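Substrate binding periplasmic protein (Ralstonia solanacearum, PDB 3LOP) probably captures leucine, or a related amino acid, in the periplasm as the substrate-binding component of a transport system, closing two lobes round it. Local coordinates at residues 126-137 and 160-170; 197-206 and 223-231. All coordinates share one frame; numbering follows the deposited sequence.

Contact 1: residues 126-137 and 160-170; sequences QQEIDKMITALV and GVERTLKAHAL
T164 drops between D130, I133, I129 and T134 as a knob into a hole, where two helices of a periplasmic-binding-protein lobe pack on one face of its parallel sheet. Their segments approach to 9.2 Å between axes at a crossing angle of -46°, and the knob serves two chemistries at once. Its hydroxyl OG1 donates to D130 OD1 over 2.7 Å, meeting that oxygen nearly along the C-O axis, while its methyl CG2 lies 3.6 Å from I133 CG2. OG1 lies beside the backbone N of T164 and anti to the carbonyl carbon (chi1 -57°), turned to D130, which leaves CG2 for I133.

Toward the N-terminal end of 126-137, G160 lets the helices come close: I129 CG2 lies against its carbonyl, and Q126 OE1 comes within 3.3 Å of G160 CA. Toward the C-terminal end, I133 CG2 meets L165 CD2 at 3.6 Å, and V137 splits its branches, CG2 touching L165 and L170 while CG1 sits over one face of the H168 ring in a CH-pi contact, 4.1 Å from its centroid.

A second shell fixes these groups. Q126, its chain bent at chi2 (58°), carries its amide forward one turn along its own helix, to D130. H168 ND1 donates to T164 O, holding the ring near V137, and a Schellman motif with A169 at C-prime ends the helix there. T134 OG1 gives its proton to D130 O, whose other donor, T134 N, arrives from the opposite face of the carbonyl. D130 OD1 likewise has two donors: besides T164 OG1 it receives Q126 NE2 at 3.1 Å, from above the carboxylate plane.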
ATOM      1  N   GLN A 126      -3.247   9.413  -6.716  1.00  5.31           N
ATOM      2  CA  GLN A 126      -3.725  10.704  -7.197  1.00  6.07           C
ATOM      3  C   GLN A 126      -4.720  11.306  -6.209  1.00  5.32           C
ATOM      4  O   GLN A 126      -4.718  12.512  -5.983  1.00  5.99           O
ATOM      5  CB  GLN A 126      -4.375  10.567  -8.574  1.00  8.05           C
ATOM      6  CG  GLN A 126      -4.660  11.910  -9.253  1.00 11.49           C
ATOM      7  CD  GLN A 126      -3.406  12.750  -9.439  1.00 13.84           C
ATOM      8  OE1 GLN A 126      -2.437  12.311 -10.063  1.00 17.67           O
ATOM      9  NE2 GLN A 126      -3.419  13.967  -8.901  1.00 14.53           N
ATOM     10  N   GLN A 127      -5.567  10.467  -5.618  1.00  4.98           N
ATOM     11  CA  GLN A 127      -6.524  10.963  -4.638  1.00  5.15           C
ATOM     12  C   GLN A 127      -5.767  11.488  -3.423  1.00  5.00           C
ATOM     13  O   GLN A 127      -6.124  12.526  -2.868  1.00  5.28           O
ATOM     14  CB  GLN A 127      -7.492   9.860  -4.202  1.00  4.95           C
ATOM     15  CG  GLN A 127      -8.447   9.391  -5.284  1.00  6.76           C
ATOM     16  CD  GLN A 127      -9.451   8.383  -4.756  1.00  6.95           C
ATOM     17  OE1 GLN A 127     -10.420   8.745  -4.083  1.00 11.96           O
ATOM     18  NE2 GLN A 127      -9.214   7.110  -5.039  1.00  5.31           N
ATOM     19  N   GLU A 128      -4.725  10.765  -3.015  1.00  4.78           N
ATOM     20  CA  GLU A 128      -3.904  11.164  -1.873  1.00  5.38           C
ATOM     21  C   GLU A 128      -3.229  12.505  -2.156  1.00  4.77           C
ATOM     22  O   GLU A 128      -3.254  13.418  -1.326  1.00  5.00           O
ATOM     23  CB  GLU A 128      -2.808  10.128  -1.600  1.00  4.61           C
ATOM     24  CG  GLU A 128      -3.277   8.781  -1.075  1.00  6.95           C
ATOM     25  CD  GLU A 128      -2.101   7.877  -0.735  1.00  9.07           C
ATOM     26  OE1 GLU A 128      -1.217   8.324   0.025  1.00  9.57           O
ATOM     27  OE2 GLU A 128      -2.057   6.727  -1.223  1.00  9.65           O
ATOM     28  N   ILE A 129      -2.622  12.609  -3.333  1.00  5.15           N
ATOM     29  CA  ILE A 129      -1.921  13.818  -3.739  1.00  5.28           C
ATOM     30  C   ILE A 129      -2.865  15.013  -3.838  1.00  5.76           C
ATOM     31  O   ILE A 129      -2.562  16.094  -3.330  1.00  6.38           O
ATOM     32  CB  ILE A 129      -1.185  13.593  -5.080  1.00  5.71           C
ATOM     33  CG1 ILE A 129      -0.068  12.564  -4.874  1.00  5.64           C
ATOM     34  CG2 ILE A 129      -0.616  14.905  -5.600  1.00  6.94           C
ATOM     35  CD1 ILE A 129       0.620  12.116  -6.151  1.00  7.22           C
ATOM     36  N   ASP A 130      -4.012  14.824  -4.481  1.00  6.04           N
ATOM     37  CA  ASP A 130      -4.976  15.912  -4.598  1.00  7.45           C
ATOM     38  C   ASP A 130      -5.349  16.442  -3.219  1.00  7.01           C
ATOM     39  O   ASP A 130      -5.299  17.646  -2.967  1.00  7.55           O
ATOM     40  CB  ASP A 130      -6.256  15.440  -5.300  1.00  9.73           C
ATOM     41  CG  ASP A 130      -6.073  15.256  -6.791  1.00 14.70           C
ATOM     42  OD1 ASP A 130      -5.204  15.937  -7.375  1.00 17.81           O
ATOM     43  OD2 ASP A 130      -6.814  14.442  -7.384  1.00 18.46           O
ATOM     44  N   LYS A 131      -5.718  15.539  -2.321  1.00  7.24           N
ATOM     45  CA  LYS A 131      -6.127  15.940  -0.982  1.00  7.59           C
ATOM     46  C   LYS A 131      -5.024  16.642  -0.187  1.00  7.43           C
ATOM     47  O   LYS A 131      -5.250  17.714   0.373  1.00  8.10           O
ATOM     48  CB  LYS A 131      -6.641  14.722  -0.211  1.00 10.75           C
ATOM     49  CG  LYS A 131      -7.710  15.045   0.826  1.00 15.20           C
ATOM     50  CD  LYS A 131      -8.329  13.775   1.389  1.00 17.66           C
ATOM     51  CE  LYS A 131      -9.439  14.085   2.379  1.00 19.21           C
ATOM     52  NZ  LYS A 131     -10.544  14.854   1.746  1.00 19.46           N
HETATM   53  N   MSE A 132      -3.833  16.049  -0.149  1.00  6.78           N
HETATM   54  CA  MSE A 132      -2.720  16.635   0.601  1.00  6.99           C
HETATM   55  C   MSE A 132      -2.172  17.928   0.011  1.00  7.82           C
HETATM   56  O   MSE A 132      -1.925  18.891   0.739  1.00  6.87           O
HETATM   57  CB  MSE A 132      -1.567  15.634   0.728  1.00  7.87           C
HETATM   58  CG  MSE A 132      -1.820  14.499   1.696  1.00  8.29           C
HETATM   59 SE   MSE A 132      -0.246  13.395   1.927  1.00 16.38          SE
HETATM   60  CE  MSE A 132      -0.537  12.156   0.475  1.00  9.01           C
ATOM     61  N   ILE A 133      -1.963  17.948  -1.300  1.00  7.22           N
ATOM     62  CA  ILE A 133      -1.426  19.137  -1.943  1.00  7.18           C
ATOM     63  C   ILE A 133      -2.422  20.291  -1.894  1.00  7.68           C
ATOM     64  O   ILE A 133      -2.045  21.429  -1.621  1.00  8.13           O
ATOM     65  CB  ILE A 133      -1.018  18.839  -3.408  1.00  7.42           C
ATOM     66  CG1 ILE A 133       0.093  17.784  -3.426  1.00  7.22           C
ATOM     67  CG2 ILE A 133      -0.533  20.112  -4.091  1.00  7.98           C
ATOM     68  CD1 ILE A 133       1.358  18.205  -2.697  1.00  9.43           C
ATOM     69  N   THR A 134      -3.696  20.001  -2.136  1.00  7.19           N
ATOM     70  CA  THR A 134      -4.704  21.054  -2.096  1.00  8.26           C
ATOM     71  C   THR A 134      -4.783  21.651  -0.693  1.00  7.92           C
ATOM     72  O   THR A 134      -5.009  22.851  -0.534  1.00  8.07           O
ATOM     73  CB  THR A 134      -6.086  20.523  -2.516  1.00  9.10           C
ATOM     74  OG1 THR A 134      -6.026  20.077  -3.874  1.00 11.77           O
ATOM     75  CG2 THR A 134      -7.139  21.616  -2.403  1.00 11.13           C
ATOM     76  N   ALA A 135      -4.589  20.814   0.322  1.00  6.63           N
ATOM     77  CA  ALA A 135      -4.618  21.285   1.701  1.00  6.87           C
ATOM     78  C   ALA A 135      -3.474  22.273   1.923  1.00  7.55           C
ATOM     79  O   ALA A 135      -3.655  23.304   2.573  1.00  8.81           O
ATOM     80  CB  ALA A 135      -4.496  20.109   2.664  1.00  6.97           C
ATOM     81  N   LEU A 136      -2.301  21.958   1.378  1.00  6.75           N
ATOM     82  CA  LEU A 136      -1.134  22.829   1.516  1.00  8.22           C
ATOM     83  C   LEU A 136      -1.372  24.165   0.826  1.00  6.87           C
ATOM     84  O   LEU A 136      -1.121  25.226   1.399  1.00  6.66           O
ATOM     85  CB  LEU A 136       0.109  22.173   0.908  1.00  9.13           C
ATOM     86  CG  LEU A 136       0.774  21.003   1.642  1.00 12.37           C
ATOM     87  CD1 LEU A 136       1.864  20.421   0.761  1.00 12.89           C
ATOM     88  CD2 LEU A 136       1.355  21.471   2.961  1.00 13.96           C
ATOM     89  N   VAL A 137      -1.849  24.102  -0.412  1.00  7.00           N
ATOM     90  CA  VAL A 137      -2.125  25.304  -1.187  1.00  6.57           C
ATOM     91  C   VAL A 137      -3.159  26.168  -0.474  1.00  6.52           C
ATOM     92  O   VAL A 137      -3.027  27.390  -0.417  1.00  5.60           O
ATOM     93  CB  VAL A 137      -2.647  24.944  -2.600  1.00  5.39           C
ATOM     94  CG1 VAL A 137      -3.144  26.190  -3.320  1.00  7.64           C
ATOM     95  CG2 VAL A 137      -1.541  24.284  -3.411  1.00  6.34           C
ATOM     96  N   GLY A 160       1.582  13.496 -10.662  1.00  7.65           N
ATOM     97  CA  GLY A 160       0.439  13.807  -9.824  1.00  7.47           C
ATOM     98  C   GLY A 160       0.537  15.151  -9.132  1.00  7.79           C
ATOM     99  O   GLY A 160      -0.408  15.937  -9.154  1.00  7.34           O
ATOM    100  N   VAL A 161       1.682  15.420  -8.512  1.00  6.44           N
ATOM    101  CA  VAL A 161       1.877  16.685  -7.821  1.00  5.69           C
ATOM    102  C   VAL A 161       1.836  17.847  -8.809  1.00  6.50           C
ATOM    103  O   VAL A 161       1.258  18.896  -8.517  1.00  6.61           O
ATOM    104  CB  VAL A 161       3.218  16.695  -7.047  1.00  6.49           C
ATOM    105  CG1 VAL A 161       3.491  18.082  -6.490  1.00  6.69           C
ATOM    106  CG2 VAL A 161       3.164  15.687  -5.906  1.00  7.12           C
ATOM    107  N   GLU A 162       2.435  17.660  -9.983  1.00  6.44           N
ATOM    108  CA  GLU A 162       2.440  18.711 -10.998  1.00  7.89           C
ATOM    109  C   GLU A 162       1.021  19.019 -11.462  1.00  8.03           C
ATOM    110  O   GLU A 162       0.666  20.180 -11.667  1.00  7.64           O
ATOM    111  CB  GLU A 162       3.288  18.298 -12.206  1.00 10.46           C
ATOM    112  CG  GLU A 162       4.758  18.088 -11.892  1.00 17.88           C
ATOM    113  CD  GLU A 162       5.587  17.804 -13.131  1.00 21.49           C
ATOM    114  OE1 GLU A 162       5.179  16.942 -13.938  1.00 25.19           O
ATOM    115  OE2 GLU A 162       6.652  18.439 -13.294  1.00 25.16           O
ATOM    116  N   ARG A 163       0.214  17.976 -11.622  1.00  6.77           N
ATOM    117  CA  ARG A 163      -1.164  18.142 -12.071  1.00  7.68           C
ATOM    118  C   ARG A 163      -1.980  18.949 -11.068  1.00  7.63           C
ATOM    119  O   ARG A 163      -2.685  19.890 -11.440  1.00  8.82           O
ATOM    120  CB  ARG A 163      -1.815  16.774 -12.287  1.00  9.77           C
ATOM    121  CG  ARG A 163      -3.246  16.838 -12.805  1.00 15.10           C
ATOM    122  CD  ARG A 163      -3.785  15.442 -13.064  1.00 18.79           C
ATOM    123  NE  ARG A 163      -2.936  14.712 -14.001  1.00 22.78           N
ATOM    124  CZ  ARG A 163      -3.087  13.428 -14.308  1.00 25.08           C
ATOM    125  NH1 ARG A 163      -4.060  12.719 -13.752  1.00 25.87           N
ATOM    126  NH2 ARG A 163      -2.258  12.850 -15.168  1.00 25.36           N
ATOM    127  N   THR A 164      -1.883  18.582  -9.795  1.00  6.86           N
ATOM    128  CA  THR A 164      -2.621  19.279  -8.753  1.00  7.65           C
ATOM    129  C   THR A 164      -2.159  20.729  -8.640  1.00  7.58           C
ATOM    130  O   THR A 164      -2.976  21.642  -8.548  1.00  7.22           O
ATOM    131  CB  THR A 164      -2.449  18.578  -7.389  1.00  8.50           C
ATOM    132  OG1 THR A 164      -2.865  17.211  -7.502  1.00 11.23           O
ATOM    133  CG2 THR A 164      -3.297  19.268  -6.320  1.00  9.95           C
ATOM    134  N   LEU A 165      -0.849  20.947  -8.666  1.00  6.07           N
ATOM    135  CA  LEU A 165      -0.331  22.305  -8.556  1.00  6.61           C
ATOM    136  C   LEU A 165      -0.725  23.170  -9.748  1.00  6.90           C
ATOM    137  O   LEU A 165      -1.000  24.361  -9.591  1.00  6.99           O
ATOM    138  CB  LEU A 165       1.192  22.284  -8.396  1.00  6.93           C
ATOM    139  CG  LEU A 165       1.697  21.778  -7.040  1.00  5.73           C
ATOM    140  CD1 LEU A 165       3.224  21.781  -7.025  1.00  5.19           C
ATOM    141  CD2 LEU A 165       1.147  22.663  -5.923  1.00  5.78           C
ATOM    142  N   LYS A 166      -0.767  22.570 -10.935  1.00  7.37           N
ATOM    143  CA  LYS A 166      -1.138  23.307 -12.140  1.00  8.12           C
ATOM    144  C   LYS A 166      -2.554  23.862 -12.005  1.00  8.83           C
ATOM    145  O   LYS A 166      -2.857  24.946 -12.509  1.00  9.40           O
ATOM    146  CB  LYS A 166      -1.055  22.395 -13.369  1.00 10.09           C
ATOM    147  CG  LYS A 166      -1.358  23.107 -14.685  1.00 12.89           C
ATOM    148  CD  LYS A 166      -1.276  22.147 -15.859  1.00 17.54           C
ATOM    149  CE  LYS A 166      -1.606  22.844 -17.172  1.00 20.11           C
ATOM    150  NZ  LYS A 166      -0.657  23.951 -17.467  1.00 23.66           N
ATOM    151  N   ALA A 167      -3.414  23.112 -11.323  1.00  8.14           N
ATOM    152  CA  ALA A 167      -4.798  23.524 -11.113  1.00  8.55           C
ATOM    153  C   ALA A 167      -4.856  24.792 -10.265  1.00  8.70           C
ATOM    154  O   ALA A 167      -5.889  25.461 -10.198  1.00  8.90           O
ATOM    155  CB  ALA A 167      -5.580  22.405 -10.433  1.00  8.96           C
ATOM    156  N   HIS A 168      -3.745  25.113  -9.613  1.00  7.96           N
ATOM    157  CA  HIS A 168      -3.671  26.302  -8.774  1.00  8.46           C
ATOM    158  C   HIS A 168      -2.610  27.274  -9.272  1.00  8.34           C
ATOM    159  O   HIS A 168      -2.117  28.114  -8.517  1.00 10.68           O
ATOM    160  CB  HIS A 168      -3.387  25.903  -7.324  1.00  8.46           C
ATOM    161  CG  HIS A 168      -4.454  25.039  -6.726  1.00  9.45           C
ATOM    162  ND1 HIS A 168      -4.344  23.670  -6.638  1.00 11.52           N
ATOM    163  CD2 HIS A 168      -5.671  25.353  -6.224  1.00  8.35           C
ATOM    164  CE1 HIS A 168      -5.450  23.175  -6.107  1.00 11.12           C
ATOM    165  NE2 HIS A 168      -6.270  24.175  -5.847  1.00 11.65           N
ATOM    166  N   ALA A 169      -2.268  27.152 -10.552  1.00  8.63           N
ATOM    167  CA  ALA A 169      -1.278  28.017 -11.186  1.00  8.61           C
ATOM    168  C   ALA A 169       0.073  27.975 -10.480  1.00  9.04           C
ATOM    169  O   ALA A 169       0.767  28.989 -10.381  1.00 10.16           O
ATOM    170  CB  ALA A 169      -1.799  29.452 -11.241  1.00  9.87           C
ATOM    171  N   LEU A 170       0.441  26.796  -9.993  1.00  7.77           N
ATOM    172  CA  LEU A 170       1.714  26.608  -9.303  1.00  7.67           C
ATOM    173  C   LEU A 170       2.491  25.468  -9.953  1.00  6.63           C
ATOM    174  O   LEU A 170       1.952  24.723 -10.766  1.00  6.99           O
ATOM    175  CB  LEU A 170       1.475  26.282  -7.823  1.00  7.19           C
ATOM    176  CG  LEU A 170       0.849  27.371  -6.949  1.00  6.70           C
ATOM    177  CD1 LEU A 170       0.430  26.774  -5.614  1.00  8.14           C
ATOM    178  CD2 LEU A 170       1.841  28.509  -6.743  1.00  8.78           C
TER

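Contact 2: residues 197-206 and 223-231; sequences VQAIFLGATA and AQLLGLSSI. With LEU (leucine), chain B.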
ATOM      1  N   VAL A 197      12.183  25.489   0.045  1.00  8.50           N
ATOM      2  CA  VAL A 197      10.842  24.921   0.078  1.00  6.30           C
ATOM      3  C   VAL A 197      10.151  24.952   1.438  1.00  5.81           C
ATOM      4  O   VAL A 197      10.794  24.848   2.482  1.00  6.69           O
ATOM      5  CB  VAL A 197      10.862  23.466  -0.441  1.00  7.21           C
ATOM      6  CG1 VAL A 197      11.266  23.452  -1.908  1.00  6.61           C
ATOM      7  CG2 VAL A 197      11.837  22.628   0.377  1.00  7.07           C
ATOM      8  N   GLN A 198       8.830  25.090   1.406  1.00  5.85           N
ATOM      9  CA  GLN A 198       8.021  25.138   2.622  1.00  4.00           C
ATOM     10  C   GLN A 198       7.503  23.756   2.982  1.00  4.30           C
ATOM     11  O   GLN A 198       7.149  23.493   4.130  1.00  5.39           O
ATOM     12  CB  GLN A 198       6.834  26.081   2.424  1.00  5.19           C
ATOM     13  CG  GLN A 198       7.237  27.523   2.177  1.00  4.77           C
ATOM     14  CD  GLN A 198       6.156  28.315   1.479  1.00  6.11           C
ATOM     15  OE1 GLN A 198       5.595  27.873   0.475  1.00  5.41           O
ATOM     16  NE2 GLN A 198       5.860  29.502   1.999  1.00  6.39           N
ATOM     17  N   ALA A 199       7.457  22.876   1.989  1.00  4.30           N
ATOM     18  CA  ALA A 199       6.978  21.519   2.196  1.00  3.84           C
ATOM     19  C   ALA A 199       7.669  20.591   1.210  1.00  3.93           C
ATOM     20  O   ALA A 199       8.032  20.998   0.107  1.00  4.95           O
ATOM     21  CB  ALA A 199       5.458  21.462   1.992  1.00  4.86           C
ATOM     22  N   ILE A 200       7.869  19.346   1.625  1.00  3.31           N
ATOM     23  CA  ILE A 200       8.491  18.347   0.767  1.00  3.62           C
ATOM     24  C   ILE A 200       7.608  17.113   0.768  1.00  3.53           C
ATOM     25  O   ILE A 200       7.298  16.558   1.824  1.00  2.97           O
ATOM     26  CB  ILE A 200       9.897  17.960   1.261  1.00  3.11           C
ATOM     27  CG1 ILE A 200      10.847  19.149   1.099  1.00  4.87           C
ATOM     28  CG2 ILE A 200      10.409  16.763   0.468  1.00  4.35           C
ATOM     29  CD1 ILE A 200      12.221  18.928   1.715  1.00  5.65           C
ATOM     30  N   PHE A 201       7.202  16.702  -0.428  1.00  3.48           N
ATOM     31  CA  PHE A 201       6.349  15.538  -0.604  1.00  4.17           C
ATOM     32  C   PHE A 201       7.225  14.330  -0.916  1.00  4.55           C
ATOM     33  O   PHE A 201       8.111  14.397  -1.769  1.00  5.39           O
ATOM     34  CB  PHE A 201       5.365  15.795  -1.743  1.00  4.46           C
ATOM     35  CG  PHE A 201       4.377  14.687  -1.951  1.00  5.35           C
ATOM     36  CD1 PHE A 201       4.692  13.595  -2.752  1.00  7.42           C
ATOM     37  CD2 PHE A 201       3.134  14.730  -1.331  1.00  7.30           C
ATOM     38  CE1 PHE A 201       3.781  12.557  -2.932  1.00  7.95           C
ATOM     39  CE2 PHE A 201       2.216  13.698  -1.503  1.00  8.72           C
ATOM     40  CZ  PHE A 201       2.542  12.610  -2.306  1.00  8.43           C
ATOM     41  N   LEU A 202       6.980  13.229  -0.213  1.00  3.86           N
ATOM     42  CA  LEU A 202       7.769  12.020  -0.408  1.00  3.15           C
ATOM     43  C   LEU A 202       7.084  10.967  -1.274  1.00  3.72           C
ATOM     44  O   LEU A 202       6.193  10.251  -0.814  1.00  3.71           O
ATOM     45  CB  LEU A 202       8.124  11.405   0.950  1.00  4.01           C
ATOM     46  CG  LEU A 202       8.700  12.349   2.012  1.00  3.98           C
ATOM     47  CD1 LEU A 202       8.922  11.572   3.302  1.00  5.99           C
ATOM     48  CD2 LEU A 202      10.007  12.969   1.519  1.00  5.00           C
ATOM     49  N   GLY A 203       7.502  10.892  -2.533  1.00  3.21           N
ATOM     50  CA  GLY A 203       6.965   9.896  -3.446  1.00  4.20           C
ATOM     51  C   GLY A 203       7.992   8.787  -3.418  1.00  4.78           C
ATOM     52  O   GLY A 203       8.702   8.543  -4.398  1.00  4.01           O
ATOM     53  N   ALA A 204       8.069   8.118  -2.274  1.00  5.74           N
ATOM     54  CA  ALA A 204       9.055   7.074  -2.057  1.00  5.73           C
ATOM     55  C   ALA A 204       8.541   5.908  -1.233  1.00  5.49           C
ATOM     56  O   ALA A 204       7.398   5.900  -0.772  1.00  5.68           O
ATOM     57  CB  ALA A 204      10.261   7.681  -1.362  1.00  7.89           C
ATOM     58  N   THR A 205       9.411   4.919  -1.059  1.00  4.03           N
ATOM     59  CA  THR A 205       9.092   3.745  -0.267  1.00  4.59           C
ATOM     60  C   THR A 205       9.579   3.981   1.160  1.00  5.12           C
ATOM     61  O   THR A 205      10.275   4.958   1.437  1.00  4.91           O
ATOM     62  CB  THR A 205       9.744   2.486  -0.862  1.00  4.88           C
ATOM     63  OG1 THR A 205      11.144   2.718  -1.059  1.00  6.46           O
ATOM     64  CG2 THR A 205       9.096   2.145  -2.203  1.00  4.89           C
ATOM     65  N   ALA A 206       9.212   3.076   2.061  1.00  5.05           N
ATOM     66  CA  ALA A 206       9.543   3.194   3.475  1.00  7.32           C
ATOM     67  C   ALA A 206      10.979   3.522   3.875  1.00  6.50           C
ATOM     68  O   ALA A 206      11.214   4.527   4.552  1.00  5.44           O
ATOM     69  CB  ALA A 206       9.084   1.933   4.204  1.00  9.06           C
ATOM     70  N   ALA A 223      11.245  22.091   6.353  1.00  4.60           N
ATOM     71  CA  ALA A 223      10.017  21.948   5.578  1.00  4.59           C
ATOM     72  C   ALA A 223       9.003  20.992   6.199  1.00  4.71           C
ATOM     73  O   ALA A 223       9.368  20.046   6.894  1.00  5.01           O
ATOM     74  CB  ALA A 223      10.349  21.488   4.158  1.00  6.64           C
ATOM     75  N   GLN A 224       7.724  21.267   5.956  1.00  3.72           N
ATOM     76  CA  GLN A 224       6.649  20.397   6.424  1.00  3.76           C
ATOM     77  C   GLN A 224       6.802  19.139   5.576  1.00  4.12           C
ATOM     78  O   GLN A 224       7.011  19.228   4.368  1.00  5.04           O
ATOM     79  CB  GLN A 224       5.292  21.049   6.147  1.00  3.87           C
ATOM     80  CG  GLN A 224       4.095  20.107   6.248  1.00  3.25           C
ATOM     81  CD  GLN A 224       3.871  19.603   7.656  1.00  4.24           C
ATOM     82  OE1 GLN A 224       3.788  20.393   8.598  1.00  5.13           O
ATOM     83  NE2 GLN A 224       3.763  18.284   7.811  1.00  2.42           N
ATOM     84  N   LEU A 225       6.702  17.972   6.199  1.00  3.04           N
ATOM     85  CA  LEU A 225       6.853  16.726   5.465  1.00  3.70           C
ATOM     86  C   LEU A 225       5.532  15.996   5.293  1.00  3.12           C
ATOM     87  O   LEU A 225       4.681  15.999   6.184  1.00  3.69           O
ATOM     88  CB  LEU A 225       7.859  15.822   6.183  1.00  4.66           C
ATOM     89  CG  LEU A 225       9.254  16.430   6.367  1.00  4.99           C
ATOM     90  CD1 LEU A 225      10.064  15.585   7.340  1.00  5.73           C
ATOM     91  CD2 LEU A 225       9.955  16.539   5.018  1.00  7.15           C
ATOM     92  N   LEU A 226       5.363  15.378   4.128  1.00  3.04           N
ATOM     93  CA  LEU A 226       4.164  14.612   3.823  1.00  3.64           C
ATOM     94  C   LEU A 226       4.535  13.576   2.772  1.00  3.15           C
ATOM     95  O   LEU A 226       5.548  13.721   2.092  1.00  4.47           O
ATOM     96  CB  LEU A 226       3.041  15.522   3.306  1.00  5.44           C
ATOM     97  CG  LEU A 226       3.268  16.360   2.046  1.00  6.31           C
ATOM     98  CD1 LEU A 226       1.919  16.772   1.476  1.00  7.65           C
ATOM     99  CD2 LEU A 226       4.116  17.583   2.368  1.00  8.54           C
ATOM    100  N   GLY A 227       3.726  12.532   2.638  1.00  4.46           N
ATOM    101  CA  GLY A 227       4.046  11.506   1.663  1.00  4.28           C
ATOM    102  C   GLY A 227       2.932  10.521   1.392  1.00  4.74           C
ATOM    103  O   GLY A 227       1.888  10.543   2.045  1.00  6.45           O
ATOM    104  N   LEU A 228       3.170   9.651   0.415  1.00  3.97           N
ATOM    105  CA  LEU A 228       2.205   8.635   0.005  1.00  4.43           C
ATOM    106  C   LEU A 228       2.019   7.513   1.024  1.00  4.56           C
ATOM    107  O   LEU A 228       2.860   7.306   1.899  1.00  5.31           O
ATOM    108  CB  LEU A 228       2.636   8.025  -1.330  1.00  5.38           C
ATOM    109  CG  LEU A 228       2.629   8.956  -2.544  1.00  5.60           C
ATOM    110  CD1 LEU A 228       3.238   8.238  -3.744  1.00  7.92           C
ATOM    111  CD2 LEU A 228       1.208   9.400  -2.843  1.00  6.12           C
ATOM    112  N   SER A 229       0.915   6.782   0.883  1.00  5.47           N
ATOM    113  CA  SER A 229       0.590   5.671   1.776  1.00  5.19           C
ATOM    114  C   SER A 229       1.558   4.499   1.628  1.00  6.82           C
ATOM    115  O   SER A 229       1.415   3.469   2.289  1.00  6.95           O
ATOM    116  CB  SER A 229      -0.844   5.197   1.533  1.00  5.42           C
ATOM    117  OG  SER A 229      -1.003   4.713   0.214  1.00  7.05           O
ATOM    118  N   SER A 230       2.535   4.659   0.743  1.00  4.82           N
ATOM    119  CA  SER A 230       3.557   3.642   0.545  1.00  6.37           C
ATOM    120  C   SER A 230       4.522   3.749   1.727  1.00  6.22           C
ATOM    121  O   SER A 230       5.384   2.893   1.925  1.00  7.61           O
ATOM    122  CB  SER A 230       4.302   3.899  -0.766  1.00  6.86           C
ATOM    123  OG  SER A 230       4.737   5.248  -0.850  1.00  7.27           O
ATOM    124  N   ILE A 231       4.360   4.815   2.506  1.00  5.56           N
ATOM    125  CA  ILE A 231       5.195   5.070   3.675  1.00  5.68           C
ATOM    126  C   ILE A 231       4.387   4.910   4.965  1.00  6.10           C
ATOM    127  O   ILE A 231       3.610   5.787   5.334  1.00  7.56           O
ATOM    128  CB  ILE A 231       5.765   6.496   3.626  1.00  5.29           C
ATOM    129  CG1 ILE A 231       6.562   6.684   2.333  1.00  5.35           C
ATOM    130  CG2 ILE A 231       6.638   6.752   4.850  1.00  6.15           C
ATOM    131  CD1 ILE A 231       6.871   8.131   2.001  1.00  5.30           C
TER
HETATM  132  N   LEU B 400       4.028  -0.689  -3.504  1.00  4.82           N
HETATM  133  CA  LEU B 400       5.184   0.104  -2.999  1.00  7.09           C
HETATM  134  C   LEU B 400       5.130   0.198  -1.487  1.00  7.25           C
HETATM  135  O   LEU B 400       6.192   0.462  -0.891  1.00  7.88           O
HETATM  136  CB  LEU B 400       5.137   1.498  -3.599  1.00  3.61           C
HETATM  137  CG  LEU B 400       4.910   1.314  -5.095  1.00  7.47           C
HETATM  138  CD1 LEU B 400       3.997   2.335  -5.609  1.00  1.00           C
HETATM  139  CD2 LEU B 400       6.201   1.343  -5.810  1.00  1.00           C
HETATM  140  OXT LEU B 400       4.026   0.010  -0.925  1.00  8.31           O
HETATM  141  O   HOH W   1       7.327   0.951   1.435  1.00  8.56           O
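The ring of F201 has G227 CA over one face, 4.2 Å above the plane and offset toward the rim, while leucine methyls meet its edge: L228 CD2 lies in the ring plane, 3.5 Å from CZ, and L226 CD1 stands 3.7 Å from CD2. Both leucines cross the phenyl side chain at about a right angle. L226 reaches it with CG held between its backbone N and carbonyl carbon (chi1 59°), a rotation that also lays CD2 against I200 O. Helices 125-138 and 152-166 pack on this face of the sheet through I129, M132 and V161, which touch F201.

The opposite face carries I200, L202 and L225. L225 CD2 packs on I200 CB, and I231 CD1 comes to 3.7 Å from L202 CB, with helix 206-218 beyond. Between the faces, the parallel strands exchange backbone bonds, I200 N to Q224 O and L202 N to L226 O among them; the last, L228 N to L202 O, is weak as the strands begin to part.

Past the strand ends the loops stay joined by S230, whose OG donates to A204 O at 2.7 Å. S230 CB also approaches the CB of bound leucine, and T205 CG2 lies 3.6 Å from the ligand's O. A water accepts from A206 N, 2.9 Å away, and lies within hydrogen-bonding distance of S230 O and the ligand O, bridging protein and ligand. Strand 199-203, helix 206-218 and strand 224-227 form a beta-alpha-beta unit, and the loops after the C-terminal ends of its strands bring T205 and S230 to the leucine pocket, as in other periplasmic binding proteins.

Overall arrangement
From the N terminus the chain first builds the parallel sheet of strands 6-12 through 118-119, then enters the other lobe at helix 125-138. Contact 1 closes the loop that runs out through strand 144-149 and back along helix 152-166. Strand 174-178 and helix 186-194 follow before contact 2 closes a shorter loop round helix 206-218. The two closures come in series, neither nested nor crossed, yet in space their centres lie 13 Å apart and they touch: I129 CG1 packs on F201 CZ at 3.7 Å, and E128 OE2 probably hydrogen-bonds S229 OG. Helix pair and strand pair are thereby tied into one layered lobe beside the leucine.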